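Local coordinates for ankyrin repeat and SOCS BOX protein 11 (Homo sapiens, PDB 4UUC) that serves as the substrate-recognition component of a cullin-5-RING E3 ubiquitin ligase complex, which marks targets such as BIK for proteasomal degradation, at residues K194-N197 and K201-L204; A174-N179 and L204-P209; L186-A191 and L218-P223. One frame throughout, in Å; residues are numbered along the deposited sequence.

All three contacts lie at the C-terminal end of the ankyrin repeat domain, on the same side of the chain's centre. Contacts 1 and 2 have centres about 11 Å apart and share Leu204. Lys201 CB of contact 1 lies 3.9 Å from Leu206 CD2 of contact 2. Contact 3 has its centre about 12 Å from that of contact 1 and about 14 Å from that of contact 2. Leu204 CD1 packs on Leu218 CG at 3.8 Å, which joins helix 203-206 to helix 212-220. Ala174 CB meets Leu186 CD1 at 4.0 Å, which joins helix 170-175 to helix 180-188. Together the contacts tie these four final helices of the domain.

Contact 1 of 3, residues K194-N197 and K201-L204; sequences KRRN and KSAL
Asn197 and Lys201 hold each other through two hydrogen bonds. Asn197 N donates to Lys201 O at 2.9 Å. Lys201 N returns a bond to Asn197 OD1, also 2.9 Å, with an N-H...O angle of 158°; the donor comes from above the amide plane. Asn197 CG lies between the backbone N and the carbonyl carbon, chi1 68°, which brings OD1 back over the turn. OD1 also accepts from Gln199 N, an Asx turn. Beside this pair, Arg196 CA makes a CH...O contact of 3.2 Å with Lys201 O. The turn lies in the loop between helix 180-188 and helix 203-206 of the ankyrin stack. An alanine here takes away OD1 and ND2, and the turn would probably be freer to open, with Lys201 N, Gln199 N and Asp168 OD1 each short of this partner. Further out, water 1 bridges the segments; it lies 2.7 Å from Arg195 O and accepts from Ala203 N at 3.0 Å. The Arg196 side chain reaches over the helix start, with Ser202 CB against one guanidinium face. Its NH1 forms a salt bridge with Asp205. Ser202 is the N-cap of helix 203-206. Its OG caps the backbone N of Asp205, and Asp205 OD2 accepts from Ser202 N, which makes a capping box.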
loop_
_atom_site.group_PDB
_atom_site.type_symbol
_atom_site.label_atom_id
_atom_site.label_comp_id
_atom_site.label_asym_id
_atom_site.label_seq_id
_atom_site.Cartn_x
_atom_site.Cartn_y
_atom_site.Cartn_z
ATOM N N LYS A 194 -18.657 18.314 8.563
ATOM C CA LYS A 194 -18.872 19.709 8.186
ATOM C C LYS A 194 -17.630 20.375 7.585
ATOM O O LYS A 194 -17.755 21.284 6.762
ATOM C CB LYS A 194 -19.350 20.506 9.405
ATOM C CG LYS A 194 -20.687 20.030 9.974
ATOM C CD LYS A 194 -21.854 20.359 9.050
ATOM C CE LYS A 194 -23.162 19.749 9.546
ATOM N NZ LYS A 194 -23.647 20.351 10.820
ATOM N N ARG A 195 -16.436 19.928 7.967
ATOM C CA ARG A 195 -15.232 20.669 7.595
ATOM C C ARG A 195 -14.980 20.648 6.088
ATOM O O ARG A 195 -15.279 19.669 5.395
ATOM C CB ARG A 195 -14.008 20.136 8.342
ATOM C CG ARG A 195 -13.663 18.696 8.072
ATOM C CD ARG A 195 -12.368 18.329 8.776
ATOM N NE ARG A 195 -11.211 18.956 8.143
ATOM C CZ ARG A 195 -9.960 18.832 8.573
ATOM N NH1 ARG A 195 -9.690 18.110 9.655
ATOM N NH2 ARG A 195 -8.976 19.437 7.922
ATOM N N ARG A 196 -14.436 21.755 5.596
ATOM C CA ARG A 196 -14.231 21.957 4.169
ATOM C C ARG A 196 -12.773 21.744 3.787
ATOM O O ARG A 196 -11.875 21.934 4.612
ATOM C CB ARG A 196 -14.694 23.361 3.771
ATOM C CG ARG A 196 -16.125 23.650 4.201
ATOM C CD ARG A 196 -16.630 24.997 3.710
ATOM N NE ARG A 196 -18.078 25.105 3.884
ATOM C CZ ARG A 196 -18.979 24.634 3.024
ATOM N NH1 ARG A 196 -18.593 24.024 1.910
ATOM N NH2 ARG A 196 -20.273 24.776 3.274
ATOM N N ASN A 197 -12.550 21.348 2.535
ATOM C CA ASN A 197 -11.206 21.083 2.033
ATOM C C ASN A 197 -10.614 22.294 1.310
ATOM O O ASN A 197 -11.125 23.406 1.429
ATOM C CB ASN A 197 -11.218 19.852 1.112
ATOM C CG ASN A 197 -11.969 20.079 -0.200
ATOM O OD1 ASN A 197 -12.450 21.173 -0.491
ATOM N ND2 ASN A 197 -12.068 19.022 -1.000
ATOM N N LYS A 201 -14.906 22.771 -0.207
ATOM C CA LYS A 201 -16.015 21.813 -0.299
ATOM C C LYS A 201 -16.122 20.923 0.936
ATOM O O LYS A 201 -15.117 20.429 1.447
ATOM C CB LYS A 201 -15.849 20.922 -1.535
ATOM C CG LYS A 201 -15.709 21.668 -2.855
ATOM C CD LYS A 201 -17.004 22.347 -3.266
ATOM C CE LYS A 201 -16.881 22.979 -4.651
ATOM N NZ LYS A 201 -18.133 23.672 -5.064
ATOM N N SER A 202 -17.348 20.717 1.409
ATOM C CA SER A 202 -17.620 19.685 2.401
ATOM C C SER A 202 -17.769 18.338 1.700
ATOM O O SER A 202 -17.913 18.282 0.476
ATOM C CB SER A 202 -18.892 20.003 3.180
ATOM O OG SER A 202 -20.018 19.888 2.327
ATOM N N ALA A 203 -17.743 17.255 2.469
ATOM C CA ALA A 203 -17.947 15.929 1.898
ATOM C C ALA A 203 -19.288 15.873 1.164
ATOM O O ALA A 203 -19.371 15.368 0.046
ATOM C CB ALA A 203 -17.880 14.865 2.979
ATOM N N LEU A 204 -20.330 16.424 1.781
ATOM C CA LEU A 204 -21.649 16.445 1.157
ATOM C C LEU A 204 -21.616 17.180 -0.188
ATOM O O LEU A 204 -22.227 16.730 -1.156
ATOM C CB LEU A 204 -22.673 17.092 2.091
ATOM C CG LEU A 204 -24.129 17.089 1.615
ATOM C CD1 LEU A 204 -24.655 15.667 1.412
ATOM C CD2 LEU A 204 -25.000 17.842 2.607
HETATM O O HOH W 1 -16.689 17.344 5.317
#

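Contact 2 of 3, residues A174-N179 and L204-P209; sequences AARQSN and LDLAAP
Ala175 packs its methyl group on the base of Leu206, with CB to CB at 4.0 Å. The contact joins the C-terminal parts of two short helices of the ankyrin stack, 170-175 and 203-206, which lie side by side. No direct hydrogen bond links the segments. The backbones come close instead: Ala175 and Ala207 have CA atoms 4.9 Å apart. Small side chains at both positions allow this. The Ala175 carbonyl points across the gap, and Ala207 CA makes a CH...O contact with its O at 3.5 Å, with an angle of 155° at the hydrogen.

Arg176 comes next and covers the outer end of Leu206. Its chain is extended from CG to NE, which carries the guanidinium out to Leu206. Leu206 CD1 lies over one face of that group, toward its rim, 3.7 Å from Arg176 NH2. CD2 of the same leucine approaches Arg176 NE at 4.1 Å. CD1 thus covers the face, while CD2 stays at the NE side. Arg176 NH1 forms a salt bridge with Asp168, which is likely to limit how far the group can turn.

Gln177 N bonds to Ala174 O. Its side chain turns back, and NE2 donates to Ala173 O. Asn179 ends the segment as the N-cap of helix 180-188, its OD1 accepting from Val182 N.

A single water joins the two segments. Water 2 donates to Ala175 O at 2.8 Å and to Gln177 O at 3.1 Å, and it accepts from Ala208 N at 3.0 Å.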
loop_
_atom_site.group_PDB
_atom_site.type_symbol
_atom_site.label_atom_id
_atom_site.label_comp_id
_atom_site.label_asym_id
_atom_site.label_seq_id
_atom_site.Cartn_x
_atom_site.Cartn_y
_atom_site.Cartn_z
ATOM N N ALA A 174 -13.891 9.621 0.289
ATOM C CA ALA A 174 -14.983 8.656 0.240
ATOM C C ALA A 174 -16.212 9.240 -0.460
ATOM O O ALA A 174 -16.939 8.523 -1.152
ATOM C CB ALA A 174 -15.344 8.192 1.650
ATOM N N ALA A 175 -16.431 10.539 -0.283
ATOM C CA ALA A 175 -17.587 11.219 -0.864
ATOM C C ALA A 175 -17.533 11.234 -2.391
ATOM O O ALA A 175 -18.568 11.291 -3.051
ATOM C CB ALA A 175 -17.681 12.641 -0.328
ATOM N N ARG A 176 -16.323 11.195 -2.944
ATOM C CA ARG A 176 -16.146 11.188 -4.394
ATOM C C ARG A 176 -16.333 9.800 -4.999
ATOM O O ARG A 176 -16.427 9.663 -6.223
ATOM C CB ARG A 176 -14.757 11.705 -4.767
ATOM C CG ARG A 176 -14.512 13.155 -4.433
ATOM C CD ARG A 176 -13.246 13.639 -5.120
ATOM N NE ARG A 176 -12.804 14.937 -4.626
ATOM C CZ ARG A 176 -12.036 15.113 -3.554
ATOM N NH1 ARG A 176 -11.616 14.072 -2.846
ATOM N NH2 ARG A 176 -11.685 16.336 -3.188
ATOM N N GLN A 177 -16.361 8.775 -4.149
ATOM C CA GLN A 177 -16.518 7.396 -4.606
ATOM C C GLN A 177 -17.970 6.942 -4.449
ATOM O O GLN A 177 -18.871 7.769 -4.319
ATOM C CB GLN A 177 -15.583 6.452 -3.841
ATOM C CG GLN A 177 -14.153 6.945 -3.682
ATOM C CD GLN A 177 -13.543 7.458 -4.968
ATOM O OE1 GLN A 177 -13.784 6.914 -6.047
ATOM N NE2 GLN A 177 -12.746 8.515 -4.859
ATOM N N SER A 178 -18.182 5.628 -4.457
ATOM C CA SER A 178 -19.527 5.058 -4.501
ATOM C C SER A 178 -19.796 4.038 -3.389
ATOM O O SER A 178 -20.724 3.231 -3.501
ATOM C CB SER A 178 -19.758 4.396 -5.864
ATOM O OG SER A 178 -19.608 5.338 -6.912
ATOM N N ASN A 179 -19.004 4.083 -2.319
ATOM C CA ASN A 179 -19.133 3.111 -1.231
ATOM C C ASN A 179 -19.753 3.697 0.031
ATOM O O ASN A 179 -19.131 4.494 0.737
ATOM C CB ASN A 179 -17.775 2.509 -0.879
ATOM C CG ASN A 179 -17.906 1.239 -0.061
ATOM O OD1 ASN A 179 -18.198 1.286 1.131
ATOM N ND2 ASN A 179 -17.703 0.093 -0.707
ATOM N N LEU A 204 -20.330 16.424 1.781
ATOM C CA LEU A 204 -21.649 16.445 1.157
ATOM C C LEU A 204 -21.616 17.180 -0.188
ATOM O O LEU A 204 -22.227 16.730 -1.156
ATOM C CB LEU A 204 -22.673 17.092 2.091
ATOM C CG LEU A 204 -24.129 17.089 1.615
ATOM C CD1 LEU A 204 -24.655 15.667 1.412
ATOM C CD2 LEU A 204 -25.000 17.842 2.607
ATOM N N ASP A 205 -20.889 18.295 -0.253
ATOM C CA ASP A 205 -20.750 19.041 -1.506
ATOM C C ASP A 205 -20.163 18.175 -2.620
ATOM O O ASP A 205 -20.507 18.334 -3.795
ATOM C CB ASP A 205 -19.854 20.276 -1.322
ATOM C CG ASP A 205 -20.466 21.336 -0.422
ATOM O OD1 ASP A 205 -21.709 21.410 -0.312
ATOM O OD2 ASP A 205 -19.685 22.115 0.169
ATOM N N LEU A 206 -19.257 17.273 -2.251
ATOM C CA LEU A 206 -18.545 16.455 -3.230
ATOM C C LEU A 206 -19.361 15.272 -3.734
ATOM O O LEU A 206 -19.102 14.759 -4.821
ATOM C CB LEU A 206 -17.235 15.937 -2.633
ATOM C CG LEU A 206 -16.176 16.997 -2.321
ATOM C CD1 LEU A 206 -15.034 16.375 -1.537
ATOM C CD2 LEU A 206 -15.658 17.641 -3.600
ATOM N N ALA A 207 -20.337 14.831 -2.945
ATOM C CA ALA A 207 -21.116 13.651 -3.296
ATOM C C ALA A 207 -21.969 13.905 -4.534
ATOM O O ALA A 207 -22.487 15.001 -4.727
ATOM C CB ALA A 207 -21.994 13.226 -2.125
ATOM N N ALA A 208 -22.106 12.878 -5.367
ATOM C CA ALA A 208 -22.923 12.965 -6.572
ATOM C C ALA A 208 -24.399 13.123 -6.211
ATOM O O ALA A 208 -24.904 12.385 -5.364
ATOM C CB ALA A 208 -22.720 11.732 -7.431
ATOM N N PRO A 209 -25.093 14.090 -6.841
ATOM C CA PRO A 209 -26.512 14.305 -6.533
ATOM C C PRO A 209 -27.360 13.044 -6.665
ATOM O O PRO A 209 -27.177 12.272 -7.608
ATOM C CB PRO A 209 -26.940 15.348 -7.569
ATOM C CG PRO A 209 -25.704 16.089 -7.884
ATOM C CD PRO A 209 -24.594 15.081 -7.813
HETATM O O HOH W 2 -20.373 10.454 -4.990
#

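Contact 3 of 3, residues L186-A191 and L218-P223; sequences LTDYGA and LLREGP
Asp188 OD1 is gripped by both terminal nitrogens of Arg220. NH2 donates at 2.9 Å to Asp188 OD1, nearly along its C-O axis. NH1 of Arg220 donates to the same OD1 at 3.1 Å, from above the carboxylate plane. The oxygen lies near the guanidinium plane, but the two flat groups are turned 42° apart. This is an end-on salt bridge to one oxygen, not a two-oxygen pairing. The Arg220 chain bends at chi2 (-57°) and chi3 (-62°), and this folds the head round toward helix 180-188.

Thr187 supports the guanidinium from one face. Its CG2 lies only 3.2 Å from Arg220 NH2, a tight methyl contact near the rim of the group. Thr187 OG1 turns to its own helix instead and bonds to Ile183 O. Arg220 NH1 has a second partner in His184 ND1, so that one turn of helix 180-188 holds the arginine at several points.

Just beyond, Gly190 with positive phi closes that helix in a Schellman motif. The contact lies at the surface and ties the C-terminal ends of helices 180-188 and 212-220, with Leu193 of the following loop touching both Thr187 and Arg220.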
loop_
_atom_site.group_PDB
_atom_site.type_symbol
_atom_site.label_atom_id
_atom_site.label_comp_id
_atom_site.label_asym_id
_atom_site.label_seq_id
_atom_site.Cartn_x
_atom_site.Cartn_y
_atom_site.Cartn_z
ATOM N N LEU A 186 -16.499 5.729 8.647
ATOM C CA LEU A 186 -15.812 6.968 8.997
ATOM C C LEU A 186 -16.622 7.791 9.996
ATOM O O LEU A 186 -16.088 8.290 10.990
ATOM C CB LEU A 186 -15.535 7.811 7.750
ATOM C CG LEU A 186 -14.458 7.305 6.790
ATOM C CD1 LEU A 186 -14.397 8.214 5.570
ATOM C CD2 LEU A 186 -13.101 7.230 7.468
ATOM N N THR A 187 -17.909 7.945 9.716
ATOM C CA THR A 187 -18.789 8.705 10.590
ATOM C C THR A 187 -18.862 8.063 11.977
ATOM O O THR A 187 -18.799 8.762 12.993
ATOM C CB THR A 187 -20.201 8.814 9.997
ATOM O OG1 THR A 187 -20.132 9.435 8.709
ATOM C CG2 THR A 187 -21.104 9.637 10.907
ATOM N N ASP A 188 -18.983 6.737 12.016
ATOM C CA ASP A 188 -19.039 6.011 13.286
ATOM C C ASP A 188 -17.786 6.242 14.130
ATOM O O ASP A 188 -17.843 6.189 15.361
ATOM C CB ASP A 188 -19.206 4.505 13.061
ATOM C CG ASP A 188 -20.590 4.125 12.559
ATOM O OD1 ASP A 188 -21.531 4.940 12.666
ATOM O OD2 ASP A 188 -20.733 2.988 12.066
ATOM N N TYR A 189 -16.657 6.482 13.464
ATOM C CA TYR A 189 -15.382 6.693 14.141
ATOM C C TYR A 189 -15.037 8.177 14.291
ATOM O O TYR A 189 -13.890 8.536 14.560
ATOM C CB TYR A 189 -14.265 5.958 13.396
ATOM C CG TYR A 189 -14.100 4.529 13.845
ATOM C CD1 TYR A 189 -14.842 3.509 13.269
ATOM C CD2 TYR A 189 -13.209 4.200 14.858
ATOM C CE1 TYR A 189 -14.698 2.200 13.681
ATOM C CE2 TYR A 189 -13.059 2.893 15.278
ATOM C CZ TYR A 189 -13.803 1.899 14.688
ATOM O OH TYR A 189 -13.652 0.601 15.106
ATOM N N GLY A 190 -16.039 9.035 14.122
ATOM C CA GLY A 190 -15.933 10.428 14.519
ATOM C C GLY A 190 -15.498 11.414 13.451
ATOM O O GLY A 190 -15.025 12.504 13.776
ATOM N N ALA A 191 -15.661 11.052 12.183
ATOM C CA ALA A 191 -15.307 11.957 11.098
ATOM C C ALA A 191 -16.113 13.247 11.189
ATOM O O ALA A 191 -17.296 13.231 11.529
ATOM C CB ALA A 191 -15.528 11.293 9.758
ATOM N N LEU A 218 -26.244 12.766 4.048
ATOM C CA LEU A 218 -27.405 13.532 4.488
ATOM C C LEU A 218 -28.009 12.935 5.758
ATOM O O LEU A 218 -28.445 13.665 6.647
ATOM C CB LEU A 218 -28.463 13.587 3.383
ATOM C CG LEU A 218 -28.189 14.541 2.220
ATOM C CD1 LEU A 218 -29.113 14.243 1.056
ATOM C CD2 LEU A 218 -28.343 15.985 2.671
ATOM N N LEU A 219 -28.025 11.608 5.840
ATOM C CA LEU A 219 -28.628 10.916 6.981
ATOM C C LEU A 219 -27.800 11.035 8.263
ATOM O O LEU A 219 -28.342 10.950 9.365
ATOM C CB LEU A 219 -28.836 9.435 6.651
ATOM C CG LEU A 219 -29.955 9.105 5.661
ATOM C CD1 LEU A 219 -29.849 7.654 5.214
ATOM C CD2 LEU A 219 -31.320 9.385 6.271
ATOM N N ARG A 220 -26.493 11.240 8.114
ATOM C CA ARG A 220 -25.573 11.272 9.253
ATOM C C ARG A 220 -25.228 12.692 9.702
ATOM O O ARG A 220 -24.726 12.895 10.808
ATOM C CB ARG A 220 -24.277 10.534 8.915
ATOM C CG ARG A 220 -24.433 9.054 8.571
ATOM C CD ARG A 220 -25.118 8.260 9.672
ATOM N NE ARG A 220 -24.378 8.266 10.933
ATOM C CZ ARG A 220 -23.497 7.342 11.304
ATOM N NH1 ARG A 220 -23.211 6.314 10.514
ATOM N NH2 ARG A 220 -22.891 7.446 12.479
ATOM N N GLU A 221 -25.483 13.670 8.842
ATOM C CA GLU A 221 -25.127 15.050 9.146
ATOM C C GLU A 221 -26.047 15.609 10.223
ATOM O O GLU A 221 -27.268 15.587 10.081
ATOM C CB GLU A 221 -25.203 15.914 7.888
ATOM C CG GLU A 221 -24.537 17.268 8.034
ATOM C CD GLU A 221 -24.572 18.083 6.753
ATOM O OE1 GLU A 221 -25.610 18.061 6.056
ATOM O OE2 GLU A 221 -23.560 18.744 6.443
ATOM N N GLY A 222 -25.457 16.105 11.302
ATOM C CA GLY A 222 -26.232 16.685 12.385
ATOM C C GLY A 222 -26.883 17.996 11.984
ATOM O O GLY A 222 -26.515 18.597 10.971
ATOM N N PRO A 223 -27.862 18.454 12.777
ATOM C CA PRO A 223 -28.555 19.707 12.465
ATOM C C PRO A 223 -27.650 20.919 12.642
ATOM O O PRO A 223 -26.571 20.784 13.221
ATOM C CB PRO A 223 -29.700 19.733 13.478
ATOM C CG PRO A 223 -29.166 18.976 14.637
ATOM C CD PRO A 223 -28.340 17.868 14.041
#